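Local structure of leucyl-tRNA synthetase (Giardia intestinalis, 3PZ6) at residues 169-174 with 210-215; 196-201 with 218-223; 290-295 with 301-306. The protein probably joins leucine to tRNA(Leu) using ATP, and the piece described here is its CP1 editing domain, which probably deacylates mischarged tRNA. The protein carries 2 engineered substitutions. One frame throughout, in Å; residues are numbered along the deposited sequence.

Contact 1: residues 169-174 with 210-215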
ATOM      1  N   VAL A 169       4.780   4.868   3.266  1.00 20.99           N
ATOM      2  CA  VAL A 169       4.100   4.074   4.271  1.00 22.92           C
ATOM      3  C   VAL A 169       3.660   5.021   5.383  1.00 23.16           C
ATOM      4  O   VAL A 169       4.489   5.685   5.995  1.00 23.25           O
ATOM      5  CB  VAL A 169       5.052   3.008   4.871  1.00 26.53           C
ATOM      6  CG1 VAL A 169       4.372   2.258   6.007  1.00 23.19           C
ATOM      7  CG2 VAL A 169       5.545   2.049   3.802  1.00 19.23           C
ATOM      8  N   LEU A 170       2.362   5.070   5.650  1.00 18.64           N
ATOM      9  CA  LEU A 170       1.824   6.055   6.573  1.00 20.70           C
ATOM     10  C   LEU A 170       1.093   5.413   7.766  1.00 29.64           C
ATOM     11  O   LEU A 170       0.741   4.226   7.716  1.00 21.76           O
ATOM     12  CB  LEU A 170       0.918   7.031   5.821  1.00 17.73           C
ATOM     13  CG  LEU A 170       1.528   7.855   4.685  1.00 27.76           C
ATOM     14  CD1 LEU A 170       0.504   8.881   4.227  1.00 24.90           C
ATOM     15  CD2 LEU A 170       2.827   8.551   5.103  1.00 24.34           C
ATOM     16  N   PRO A 171       0.877   6.194   8.843  1.00 18.87           N
ATOM     17  CA  PRO A 171       0.297   5.673  10.068  1.00 24.77           C
ATOM     18  C   PRO A 171      -1.230   5.581  10.062  1.00 25.96           C
ATOM     19  O   PRO A 171      -1.922   6.574   9.814  1.00 28.65           O
ATOM     20  CB  PRO A 171       0.772   6.682  11.129  1.00 24.69           C
ATOM     21  CG  PRO A 171       0.920   7.937  10.403  1.00 22.82           C
ATOM     22  CD  PRO A 171       1.311   7.593   9.000  1.00 21.52           C
ATOM     23  N   LEU A 172      -1.741   4.380  10.320  1.00 25.92           N
ATOM     24  CA  LEU A 172      -3.160   4.193  10.590  1.00 25.69           C
ATOM     25  C   LEU A 172      -3.334   3.526  11.952  1.00 27.91           C
ATOM     26  O   LEU A 172      -3.020   2.358  12.124  1.00 28.16           O
ATOM     27  CB  LEU A 172      -3.840   3.393   9.480  1.00 23.65           C
ATOM     28  CG  LEU A 172      -5.381   3.330   9.527  1.00 30.46           C
ATOM     29  CD1 LEU A 172      -6.027   4.717   9.391  1.00 23.93           C
ATOM     30  CD2 LEU A 172      -5.913   2.382   8.466  1.00 22.79           C
ATOM     31  N   GLU A 173      -3.838   4.289  12.913  1.00 29.26           N
ATOM     32  CA  GLU A 173      -3.915   3.857  14.310  1.00 34.72           C
ATOM     33  C   GLU A 173      -4.969   2.789  14.604  1.00 34.82           C
ATOM     34  O   GLU A 173      -4.961   2.193  15.684  1.00 31.65           O
ATOM     35  CB  GLU A 173      -4.144   5.060  15.226  1.00 28.80           C
ATOM     36  CG  GLU A 173      -2.964   6.002  15.302  1.00 34.75           C
ATOM     37  CD  GLU A 173      -3.307   7.328  15.969  1.00 47.34           C
ATOM     38  OE1 GLU A 173      -2.402   7.917  16.606  1.00 51.06           O
ATOM     39  OE2 GLU A 173      -4.473   7.786  15.857  1.00 43.86           O
ATOM     40  N   THR A 174      -5.860   2.547  13.645  1.00 32.10           N
ATOM     41  CA  THR A 174      -6.973   1.616  13.832  1.00 30.57           C
ATOM     42  C   THR A 174      -6.761   0.253  13.160  1.00 38.07           C
ATOM     43  O   THR A 174      -7.672  -0.574  13.137  1.00 42.28           O
ATOM     44  CB  THR A 174      -8.307   2.225  13.335  1.00 34.36           C
ATOM     45  OG1 THR A 174      -8.237   2.449  11.921  1.00 39.75           O
ATOM     46  CG2 THR A 174      -8.606   3.542  14.047  1.00 33.82           C
ATOM     47  N   GLU A 210       2.822  15.795  12.955  1.00 26.00           N
ATOM     48  CA  GLU A 210       4.031  16.080  13.724  1.00 28.79           C
ATOM     49  C   GLU A 210       4.367  14.922  14.636  1.00 28.13           C
ATOM     50  O   GLU A 210       5.533  14.550  14.762  1.00 28.92           O
ATOM     51  CB  GLU A 210       3.865  17.325  14.597  1.00 32.85           C
ATOM     52  CG  GLU A 210       3.104  18.478  13.978  1.00 38.80           C
ATOM     53  CD  GLU A 210       3.091  19.722  14.872  1.00 46.46           C
ATOM     54  OE1 GLU A 210       1.983  20.188  15.227  1.00 44.65           O
ATOM     55  OE2 GLU A 210       4.187  20.226  15.214  1.00 38.96           O
ATOM     56  N   LYS A 211       3.336  14.380  15.281  1.00 25.45           N
ATOM     57  CA  LYS A 211       3.466  13.249  16.196  1.00 26.50           C
ATOM     58  C   LYS A 211       4.236  12.068  15.594  1.00 21.30           C
ATOM     59  O   LYS A 211       4.962  11.385  16.305  1.00 26.94           O
ATOM     60  CB  LYS A 211       2.085  12.784  16.681  1.00 26.84           C
ATOM     61  CG  LYS A 211       2.104  11.453  17.433  1.00 25.03           C
ATOM     62  CD  LYS A 211       0.742  11.075  17.956  1.00 32.47           C
ATOM     63  CE  LYS A 211       0.695   9.604  18.383  1.00 37.88           C
ATOM     64  NZ  LYS A 211       1.715   9.252  19.427  1.00 39.93           N
ATOM     65  N   TYR A 212       4.071  11.839  14.296  1.00 19.45           N
ATOM     66  CA  TYR A 212       4.724  10.723  13.608  1.00 21.26           C
ATOM     67  C   TYR A 212       5.867  11.169  12.691  1.00 25.86           C
ATOM     68  O   TYR A 212       6.442  10.350  11.971  1.00 26.35           O
ATOM     69  CB  TYR A 212       3.697   9.898  12.815  1.00 17.22           C
ATOM     70  CG  TYR A 212       2.731   9.132  13.687  1.00 18.79           C
ATOM     71  CD1 TYR A 212       3.189   8.122  14.531  1.00 18.09           C
ATOM     72  CD2 TYR A 212       1.364   9.413  13.667  1.00 18.64           C
ATOM     73  CE1 TYR A 212       2.326   7.404  15.331  1.00 24.07           C
ATOM     74  CE2 TYR A 212       0.477   8.702  14.471  1.00 21.94           C
ATOM     75  CZ  TYR A 212       0.967   7.692  15.303  1.00 30.83           C
ATOM     76  OH  TYR A 212       0.124   6.967  16.125  1.00 33.11           O
ATOM     77  N   GLY A 213       6.179  12.465  12.712  1.00 23.79           N
ATOM     78  CA  GLY A 213       7.334  13.001  11.993  1.00 23.81           C
ATOM     79  C   GLY A 213       7.151  13.101  10.493  1.00 25.41           C
ATOM     80  O   GLY A 213       8.125  13.021   9.736  1.00 25.73           O
ATOM     81  N   VAL A 214       5.902  13.280  10.068  1.00 24.67           N
ATOM     82  CA  VAL A 214       5.556  13.283   8.654  1.00 23.52           C
ATOM     83  C   VAL A 214       5.969  14.597   8.039  1.00 27.41           C
ATOM     84  O   VAL A 214       5.565  15.659   8.512  1.00 32.10           O
ATOM     85  CB  VAL A 214       4.020  13.068   8.417  1.00 26.21           C
ATOM     86  CG1 VAL A 214       3.687  13.073   6.932  1.00 20.68           C
ATOM     87  CG2 VAL A 214       3.548  11.771   9.040  1.00 25.35           C
ATOM     88  N   ASP A 215       6.783  14.522   6.991  1.00 32.39           N
ATOM     89  CA  ASP A 215       6.993  15.658   6.103  1.00 30.37           C
ATOM     90  C   ASP A 215       5.815  15.677   5.118  1.00 30.33           C
ATOM     91  O   ASP A 215       5.792  14.911   4.140  1.00 27.07           O
ATOM     92  CB  ASP A 215       8.337  15.531   5.368  1.00 29.11           C
ATOM     93  CG  ASP A 215       8.675  16.762   4.514  1.00 37.40           C
ATOM     94  OD1 ASP A 215       7.764  17.364   3.885  1.00 39.67           O
ATOM     95  OD2 ASP A 215       9.871  17.130   4.462  1.00 40.75           O
TER
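Pro171, at the end of strand 167-171 in the main sheet of the CP1 editing domain, packs on one face of the ring of Tyr212, beside the end of the short helix 208-211, which closes in a Schellman motif at Gly213. The positive phi of Gly213 suits a residue without a side chain. Gly213 N is bonded back to Glu210 O at 3.0 Å. The proline meets the tyrosine over a ring face: Pro171 CB sits 3.9 Å from the ring centroid and 17° off its normal, a CH-pi contact displaced toward the rim. Pro171 CG adds an apolar touch on Tyr212 CD2 at 3.6 Å. A proline suits this place because its compact ring turns the CB and CG methylenes to the aromatic face. The opposite face of Tyr212 is overlaid by the aliphatic part of Lys211, whose CG is 4.2 Å above the ring plane, so the ring is sandwiched between carbon chains. At the ring edge the phenol gives its proton to the carboxylate: Tyr212 OH to Glu173 OE1 is 2.7 Å, using the anti lone pair of OE1. The carboxylate stands steeply to the ring, their planes 76° apart. Glu173 reaches it with CG set anti to its carbonyl carbon (chi1 -68°) and an extended chain beyond. Lys211 NZ is 5.2 Å from Glu173 OE1, too far for an ion pair, though its charge may steady the carboxylate. Pro102 and Leu153 of nearby loops also touch Tyr212, while Pro171 also leans on Ile201 of helix 192-202. Backbone bonds from Leu170 to Cys98 and Val100 tie this edge of the contact to the neighbouring strand 97-100.

Contact 2: residues 196-201 with 218-223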
ATOM      1  N   ALA A 196     -10.346  10.072   4.976  1.00 22.86           N
ATOM      2  CA  ALA A 196     -10.417  10.762   6.265  1.00 24.65           C
ATOM      3  C   ALA A 196      -9.034  10.821   6.927  1.00 27.63           C
ATOM      4  O   ALA A 196      -8.567  11.893   7.309  1.00 28.95           O
ATOM      5  CB  ALA A 196     -11.445  10.105   7.186  1.00 21.08           C
ATOM      6  N   CYS A 197      -8.370   9.674   7.027  1.00 25.65           N
ATOM      7  CA  CYS A 197      -7.036   9.630   7.595  1.00 25.39           C
ATOM      8  C   CYS A 197      -6.030  10.417   6.765  1.00 30.89           C
ATOM      9  O   CYS A 197      -5.210  11.156   7.312  1.00 27.53           O
ATOM     10  CB  CYS A 197      -6.555   8.203   7.762  1.00 27.07           C
ATOM     11  SG  CYS A 197      -5.019   8.172   8.687  1.00 46.92           S
ATOM     12  N   TYR A 198      -6.113  10.264   5.445  1.00 29.06           N
ATOM     13  CA  TYR A 198      -5.243  10.976   4.523  1.00 23.72           C
ATOM     14  C   TYR A 198      -5.349  12.483   4.764  1.00 25.16           C
ATOM     15  O   TYR A 198      -4.334  13.161   4.936  1.00 26.81           O
ATOM     16  CB  TYR A 198      -5.592  10.591   3.080  1.00 28.03           C
ATOM     17  CG  TYR A 198      -4.929  11.434   2.011  1.00 33.70           C
ATOM     18  CD1 TYR A 198      -3.702  11.065   1.459  1.00 33.12           C
ATOM     19  CD2 TYR A 198      -5.536  12.596   1.545  1.00 27.78           C
ATOM     20  CE1 TYR A 198      -3.096  11.843   0.472  1.00 30.17           C
ATOM     21  CE2 TYR A 198      -4.937  13.375   0.568  1.00 34.34           C
ATOM     22  CZ  TYR A 198      -3.722  12.994   0.036  1.00 36.28           C
ATOM     23  OH  TYR A 198      -3.139  13.779  -0.937  1.00 44.32           O
ATOM     24  N   LYS A 199      -6.580  12.983   4.812  1.00 26.27           N
ATOM     25  CA  LYS A 199      -6.865  14.403   5.056  1.00 27.29           C
ATOM     26  C   LYS A 199      -6.456  14.863   6.463  1.00 28.01           C
ATOM     27  O   LYS A 199      -5.956  15.969   6.636  1.00 28.46           O
ATOM     28  CB  LYS A 199      -8.348  14.688   4.803  1.00 24.44           C
ATOM     29  CG  LYS A 199      -8.729  16.138   4.770  1.00 31.96           C
ATOM     30  CD  LYS A 199     -10.203  16.271   5.030  1.00 38.59           C
ATOM     31  CE  LYS A 199     -10.601  17.709   5.282  1.00 44.57           C
ATOM     32  NZ  LYS A 199     -11.859  17.760   6.076  1.00 49.62           N
ATOM     33  N   ASP A 200      -6.671  14.014   7.460  1.00 27.26           N
ATOM     34  CA  ASP A 200      -6.158  14.267   8.813  1.00 29.91           C
ATOM     35  C   ASP A 200      -4.638  14.533   8.852  1.00 29.65           C
ATOM     36  O   ASP A 200      -4.190  15.471   9.519  1.00 27.86           O
ATOM     37  CB  ASP A 200      -6.509  13.108   9.752  1.00 26.59           C
ATOM     38  CG  ASP A 200      -7.946  13.165  10.248  1.00 39.86           C
ATOM     39  OD1 ASP A 200      -8.637  14.192  10.015  1.00 38.93           O
ATOM     40  OD2 ASP A 200      -8.385  12.173  10.877  1.00 39.53           O
ATOM     41  N   ILE A 201      -3.863  13.706   8.140  1.00 26.09           N
ATOM     42  CA  ILE A 201      -2.417  13.866   8.065  1.00 24.44           C
ATOM     43  C   ILE A 201      -2.089  15.169   7.328  1.00 29.24           C
ATOM     44  O   ILE A 201      -1.299  15.981   7.813  1.00 29.87           O
ATOM     45  CB  ILE A 201      -1.721  12.674   7.336  1.00 28.08           C
ATOM     46  CG1 ILE A 201      -2.208  11.304   7.847  1.00 31.04           C
ATOM     47  CG2 ILE A 201      -0.193  12.816   7.370  1.00 21.75           C
ATOM     48  CD1 ILE A 201      -1.507  10.751   9.057  1.00 31.17           C
ATOM     49  N   LEU A 218       6.327  16.506   1.203  1.00 27.08           N
ATOM     50  CA  LEU A 218       7.055  15.480   0.458  1.00 20.39           C
ATOM     51  C   LEU A 218       6.281  14.164   0.390  1.00 23.07           C
ATOM     52  O   LEU A 218       6.384  13.440  -0.588  1.00 24.92           O
ATOM     53  CB  LEU A 218       8.425  15.238   1.103  1.00 23.12           C
ATOM     54  CG  LEU A 218       9.356  14.155   0.536  1.00 38.43           C
ATOM     55  CD1 LEU A 218       9.993  14.594  -0.786  1.00 34.04           C
ATOM     56  CD2 LEU A 218      10.439  13.742   1.553  1.00 35.35           C
ATOM     57  N   MET A 219       5.496  13.867   1.422  1.00 23.96           N
ATOM     58  CA  MET A 219       4.902  12.546   1.569  1.00 19.40           C
ATOM     59  C   MET A 219       3.410  12.433   1.223  1.00 17.78           C
ATOM     60  O   MET A 219       2.905  11.329   1.050  1.00 21.05           O
ATOM     61  CB  MET A 219       5.184  11.997   2.976  1.00 24.01           C
ATOM     62  CG  MET A 219       6.665  11.934   3.333  1.00 20.93           C
ATOM     63  SD  MET A 219       6.934  11.357   5.015  1.00 26.24           S
ATOM     64  CE  MET A 219       8.731  11.385   5.155  1.00 20.15           C
ATOM     65  N   LEU A 220       2.720  13.563   1.097  1.00 22.76           N
ATOM     66  CA  LEU A 220       1.274  13.566   0.832  1.00 22.08           C
ATOM     67  C   LEU A 220       0.819  14.503  -0.275  1.00 22.48           C
ATOM     68  O   LEU A 220       0.047  14.098  -1.142  1.00 27.39           O
ATOM     69  CB  LEU A 220       0.479  13.881   2.102  1.00 22.78           C
ATOM     70  CG  LEU A 220       0.220  12.744   3.075  1.00 20.95           C
ATOM     71  CD1 LEU A 220      -0.985  13.102   3.882  1.00 28.94           C
ATOM     72  CD2 LEU A 220      -0.061  11.470   2.309  1.00 32.17           C
ATOM     73  N   GLU A 221       1.281  15.750  -0.233  1.00 21.63           N
ATOM     74  CA  GLU A 221       0.927  16.768  -1.232  1.00 21.73           C
ATOM     75  C   GLU A 221       1.150  16.373  -2.701  1.00 24.35           C
ATOM     76  O   GLU A 221       0.332  16.721  -3.548  1.00 27.82           O
ATOM     77  CB  GLU A 221       1.624  18.092  -0.921  1.00 25.87           C
ATOM     78  CG  GLU A 221       0.950  18.870   0.215  1.00 33.62           C
ATOM     79  CD  GLU A 221       1.720  20.112   0.654  1.00 43.67           C
ATOM     80  OE1 GLU A 221       2.608  20.588  -0.106  1.00 44.99           O
ATOM     81  OE2 GLU A 221       1.424  20.612   1.768  1.00 32.85           O
ATOM     82  N   PRO A 222       2.249  15.647  -3.012  1.00 25.61           N
ATOM     83  CA  PRO A 222       2.387  15.202  -4.403  1.00 27.22           C
ATOM     84  C   PRO A 222       1.537  13.977  -4.768  1.00 28.07           C
ATOM     85  O   PRO A 222       1.511  13.581  -5.932  1.00 35.11           O
ATOM     86  CB  PRO A 222       3.881  14.855  -4.522  1.00 27.23           C
ATOM     87  CG  PRO A 222       4.506  15.208  -3.209  1.00 24.11           C
ATOM     88  CD  PRO A 222       3.421  15.257  -2.208  1.00 24.38           C
ATOM     89  N   TYR A 223       0.854  13.380  -3.794  1.00 24.98           N
ATOM     90  CA  TYR A 223       0.060  12.176  -4.048  1.00 23.13           C
ATOM     91  C   TYR A 223      -1.415  12.421  -3.767  1.00 24.59           C
ATOM     92  O   TYR A 223      -1.990  11.889  -2.816  1.00 30.44           O
ATOM     93  CB  TYR A 223       0.595  10.995  -3.233  1.00 21.49           C
ATOM     94  CG  TYR A 223       2.100  10.915  -3.257  1.00 24.73           C
ATOM     95  CD1 TYR A 223       2.764  10.273  -4.302  1.00 24.26           C
ATOM     96  CD2 TYR A 223       2.864  11.508  -2.248  1.00 21.18           C
ATOM     97  CE1 TYR A 223       4.146  10.217  -4.334  1.00 26.58           C
ATOM     98  CE2 TYR A 223       4.246  11.460  -2.276  1.00 21.01           C
ATOM     99  CZ  TYR A 223       4.882  10.814  -3.319  1.00 26.19           C
ATOM    100  OH  TYR A 223       6.256  10.764  -3.353  1.00 30.47           O
TER
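Tyr198 and Ile201, three residues apart on one flank of helix 192-202, receive Leu220 between them, and the larger part of the contact is apolar. The two methyls of Leu220 divide the work. CD2 lies at the CD1-CE1 rim of the phenol ring, with Leu220 CD2 to Tyr198 CE1 at 3.6 Å, while CD1 reaches further in, over the face of the same ring, and touches Ile201 CB at 3.6 Å. The leucine and tyrosine side chains run past each other in opposite directions; the isoleucine crosses the leucine at about a right angle. Ile201 meets it with its beta branch, because chi1 of -48° puts CG2 anti to the backbone N and on the leucine side, whereas the ethyl arm leads off. A forked leucine is well suited to fill the notch between a flat ring and a branched chain.

The fold element on the other side is the exit of helix 216-219: Leu220 is the first residue past it and begins a type I beta turn, closed by Tyr223 N to Leu220 O at 2.9 Å.

Polar interaction is concentrated at the end of Tyr198. With CG anti to the backbone N (chi1 170°), the ring extends from the helix toward this turn, and its hydroxyl comes among backbone carbonyls. Tyr198 OH is 3.2 Å from Leu220 O and 2.9 Å from Tyr223 O. A tyrosine suits a site where one side chain must be apolar along its length yet polar at its buried end.

At the end of the turn, the Tyr223 ring packs edge-to-face with Tyr164, and Leu220 rests on Leu170 of strand 167-171.

Contact 3: residues 290-295 with 301-306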
ATOM      1  N   SER A 290     -10.495  -9.238 -13.964  1.00 45.02           N
ATOM      2  CA  SER A 290      -9.441  -9.011 -14.944  1.00 41.42           C
ATOM      3  C   SER A 290      -8.211  -8.372 -14.336  1.00 47.14           C
ATOM      4  O   SER A 290      -7.091  -8.739 -14.686  1.00 47.21           O
ATOM      5  CB  SER A 290      -9.955  -8.134 -16.083  1.00 48.44           C
ATOM      6  OG  SER A 290     -11.016  -8.777 -16.765  1.00 59.34           O
ATOM      7  N   CYS A 291      -8.426  -7.403 -13.445  1.00 45.39           N
ATOM      8  CA  CYS A 291      -7.335  -6.732 -12.739  1.00 43.54           C
ATOM      9  C   CYS A 291      -6.591  -7.712 -11.844  1.00 41.87           C
ATOM     10  O   CYS A 291      -5.368  -7.634 -11.713  1.00 39.76           O
ATOM     11  CB  CYS A 291      -7.847  -5.539 -11.929  1.00 42.18           C
ATOM     12  SG  CYS A 291      -7.728  -3.957 -12.800  1.00 58.45           S
ATOM     13  N   ARG A 292      -7.340  -8.636 -11.244  1.00 43.47           N
ATOM     14  CA  ARG A 292      -6.763  -9.734 -10.474  1.00 48.04           C
ATOM     15  C   ARG A 292      -5.731 -10.495 -11.310  1.00 47.24           C
ATOM     16  O   ARG A 292      -4.579 -10.634 -10.901  1.00 49.32           O
ATOM     17  CB  ARG A 292      -7.864 -10.682  -9.985  1.00 47.46           C
ATOM     18  CG  ARG A 292      -7.378 -11.738  -9.001  1.00 50.96           C
ATOM     19  CD  ARG A 292      -8.320 -12.934  -8.919  1.00 53.97           C
ATOM     20  NE  ARG A 292      -7.672 -14.079  -8.275  1.00 63.04           N
ATOM     21  CZ  ARG A 292      -6.859 -14.942  -8.892  1.00 72.48           C
ATOM     22  NH1 ARG A 292      -6.576 -14.811 -10.188  1.00 67.10           N
ATOM     23  NH2 ARG A 292      -6.322 -15.946  -8.207  1.00 69.10           N
ATOM     24  N   ASP A 293      -6.145 -10.950 -12.491  1.00 43.16           N
ATOM     25  CA  ASP A 293      -5.292 -11.747 -13.379  1.00 43.71           C
ATOM     26  C   ASP A 293      -4.042 -11.009 -13.852  1.00 44.19           C
ATOM     27  O   ASP A 293      -2.970 -11.607 -13.960  1.00 46.21           O
ATOM     28  CB  ASP A 293      -6.092 -12.250 -14.588  1.00 48.32           C
ATOM     29  CG  ASP A 293      -7.298 -13.108 -14.192  1.00 57.30           C
ATOM     30  OD1 ASP A 293      -7.397 -13.541 -13.020  1.00 54.64           O
ATOM     31  OD2 ASP A 293      -8.152 -13.353 -15.072  1.00 65.72           O
ATOM     32  N   LEU A 294      -4.182  -9.714 -14.138  1.00 45.42           N
ATOM     33  CA  LEU A 294      -3.048  -8.892 -14.564  1.00 39.81           C
ATOM     34  C   LEU A 294      -2.009  -8.793 -13.446  1.00 45.82           C
ATOM     35  O   LEU A 294      -0.806  -8.880 -13.700  1.00 46.48           O
ATOM     36  CB  LEU A 294      -3.517  -7.502 -15.007  1.00 34.10           C
ATOM     37  CG  LEU A 294      -2.494  -6.450 -15.468  1.00 45.00           C
ATOM     38  CD1 LEU A 294      -1.687  -6.890 -16.692  1.00 36.16           C
ATOM     39  CD2 LEU A 294      -3.175  -5.109 -15.740  1.00 41.14           C
ATOM     40  N   LEU A 295      -2.489  -8.636 -12.211  1.00 42.73           N
ATOM     41  CA  LEU A 295      -1.623  -8.554 -11.037  1.00 43.60           C
ATOM     42  C   LEU A 295      -0.800  -9.828 -10.863  1.00 46.69           C
ATOM     43  O   LEU A 295       0.362  -9.769 -10.457  1.00 47.74           O
ATOM     44  CB  LEU A 295      -2.441  -8.261  -9.767  1.00 37.31           C
ATOM     45  CG  LEU A 295      -2.927  -6.825  -9.518  1.00 38.78           C
ATOM     46  CD1 LEU A 295      -4.157  -6.816  -8.633  1.00 32.68           C
ATOM     47  CD2 LEU A 295      -1.833  -5.952  -8.918  1.00 33.44           C
ATOM     48  N   CYS A 301       1.189  -9.630  -6.990  1.00 33.16           N
ATOM     49  CA  CYS A 301       0.337 -10.037  -5.887  1.00 38.74           C
ATOM     50  C   CYS A 301       0.523 -11.501  -5.490  1.00 40.82           C
ATOM     51  O   CYS A 301       1.063 -12.303  -6.253  1.00 43.31           O
ATOM     52  CB  CYS A 301      -1.134  -9.737  -6.197  1.00 42.83           C
ATOM     53  SG  CYS A 301      -2.011 -11.033  -7.097  1.00 52.85           S
ATOM     54  N   ILE A 302       0.082 -11.818  -4.275  1.00 36.49           N
ATOM     55  CA  ILE A 302       0.013 -13.179  -3.768  1.00 33.11           C
ATOM     56  C   ILE A 302      -1.427 -13.427  -3.328  1.00 38.89           C
ATOM     57  O   ILE A 302      -1.977 -12.678  -2.519  1.00 40.98           O
ATOM     58  CB  ILE A 302       0.974 -13.382  -2.575  1.00 38.22           C
ATOM     59  CG1 ILE A 302       2.431 -13.349  -3.047  1.00 38.49           C
ATOM     60  CG2 ILE A 302       0.671 -14.699  -1.845  1.00 45.64           C
ATOM     61  CD1 ILE A 302       3.442 -13.124  -1.933  1.00 35.44           C
ATOM     62  N   VAL A 303      -2.045 -14.468  -3.874  1.00 44.20           N
ATOM     63  CA  VAL A 303      -3.430 -14.787  -3.539  1.00 44.20           C
ATOM     64  C   VAL A 303      -3.435 -15.802  -2.408  1.00 45.46           C
ATOM     65  O   VAL A 303      -2.733 -16.808  -2.475  1.00 51.58           O
ATOM     66  CB  VAL A 303      -4.220 -15.327  -4.762  1.00 43.35           C
ATOM     67  CG1 VAL A 303      -5.690 -15.533  -4.410  1.00 44.72           C
ATOM     68  CG2 VAL A 303      -4.096 -14.382  -5.953  1.00 42.21           C
ATOM     69  N   TYR A 304      -4.213 -15.525  -1.363  1.00 42.60           N
ATOM     70  CA  TYR A 304      -4.339 -16.440  -0.227  1.00 50.00           C
ATOM     71  C   TYR A 304      -5.755 -16.458   0.364  1.00 53.64           C
ATOM     72  O   TYR A 304      -6.664 -15.827  -0.178  1.00 54.70           O
ATOM     73  CB  TYR A 304      -3.267 -16.147   0.842  1.00 54.58           C
ATOM     74  CG  TYR A 304      -3.473 -14.893   1.672  1.00 48.83           C
ATOM     75  CD1 TYR A 304      -3.908 -14.978   2.994  1.00 49.11           C
ATOM     76  CD2 TYR A 304      -3.204 -13.626   1.148  1.00 45.36           C
ATOM     77  CE1 TYR A 304      -4.086 -13.837   3.769  1.00 48.77           C
ATOM     78  CE2 TYR A 304      -3.378 -12.482   1.915  1.00 40.95           C
ATOM     79  CZ  TYR A 304      -3.819 -12.594   3.223  1.00 48.03           C
ATOM     80  OH  TYR A 304      -4.003 -11.467   3.985  1.00 46.91           O
ATOM     81  N   SER A 305      -5.941 -17.200   1.456  1.00 53.56           N
ATOM     82  CA  SER A 305      -7.248 -17.318   2.110  1.00 55.96           C
ATOM     83  C   SER A 305      -7.138 -17.404   3.634  1.00 53.73           C
ATOM     84  O   SER A 305      -6.091 -17.762   4.170  1.00 54.60           O
ATOM     85  CB  SER A 305      -8.033 -18.510   1.543  1.00 54.49           C
ATOM     86  OG  SER A 305      -7.166 -19.546   1.114  1.00 53.52           O
ATOM     87  N   GLU A 306      -8.226 -17.057   4.323  1.00 63.84           N
ATOM     88  CA  GLU A 306      -8.278 -17.058   5.790  1.00 66.32           C
ATOM     89  C   GLU A 306      -9.682 -17.399   6.308  1.00 70.84           C
ATOM     90  O   GLU A 306     -10.676 -17.133   5.623  1.00 72.07           O
ATOM     91  CB  GLU A 306      -7.833 -15.701   6.336  1.00 62.70           C
TER
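Arg292 of helix 284-297 and Val303 of strand 301-305 meet with their side chains at about a right angle, away from the short connection that joins helix and strand. The arginine extends from CG to NE, with CG anti to its backbone N (chi1 -171°), and so carries the guanidinium from the helix across to the strand. There NH2 comes obliquely onto the valine methyls, with Arg292 NH2 to Val303 CG2 at 3.5 Å. The other terminal nitrogen, NH1, turns back to the helix: Arg292 NH1 to Asp293 OD1 is 3.2 Å, a salt bridge whose oxygen lies near the guanidinium plane. Its N-H...O angle of 137° makes this a bent bond. Nearer the connection, Leu295 and Cys301 face each other, and Leu295 CB touches Cys301 SG at 3.9 Å. Both are buried, where a small sulfur side chain fits close to a helix. On the sheet side, Ile12 and Ile14 of strand 10-18, antiparallel to strand 301-305, extend this apolar layer. No hydrogen bond joins helix and strand here, so between these segments the contact is van der Waals in kind, while the aspartate probably balances the arginine's charge.

Overall arrangement
Contacts 1 and 2 form one continuous region: their centres are 10 Å apart, their segments alternate along the chain, and Leu172 meets Cys197 where they touch. Helix 192-202 serves both, through Ile201. Contact 2 is the core member, with every touching residue buried and a phenol turned to backbone carbonyls; contact 1, nearer the surface, gives its phenol a carboxylate instead. Contact 3 lies on the opposite side of the chain's centre, about 28 Å from contact 1 between centres, yet reaches the same mixed sheet. It too is partly buried, but its charged pair lies within one helix, whereas the hydrogen bond of contact 1 spans its two segments.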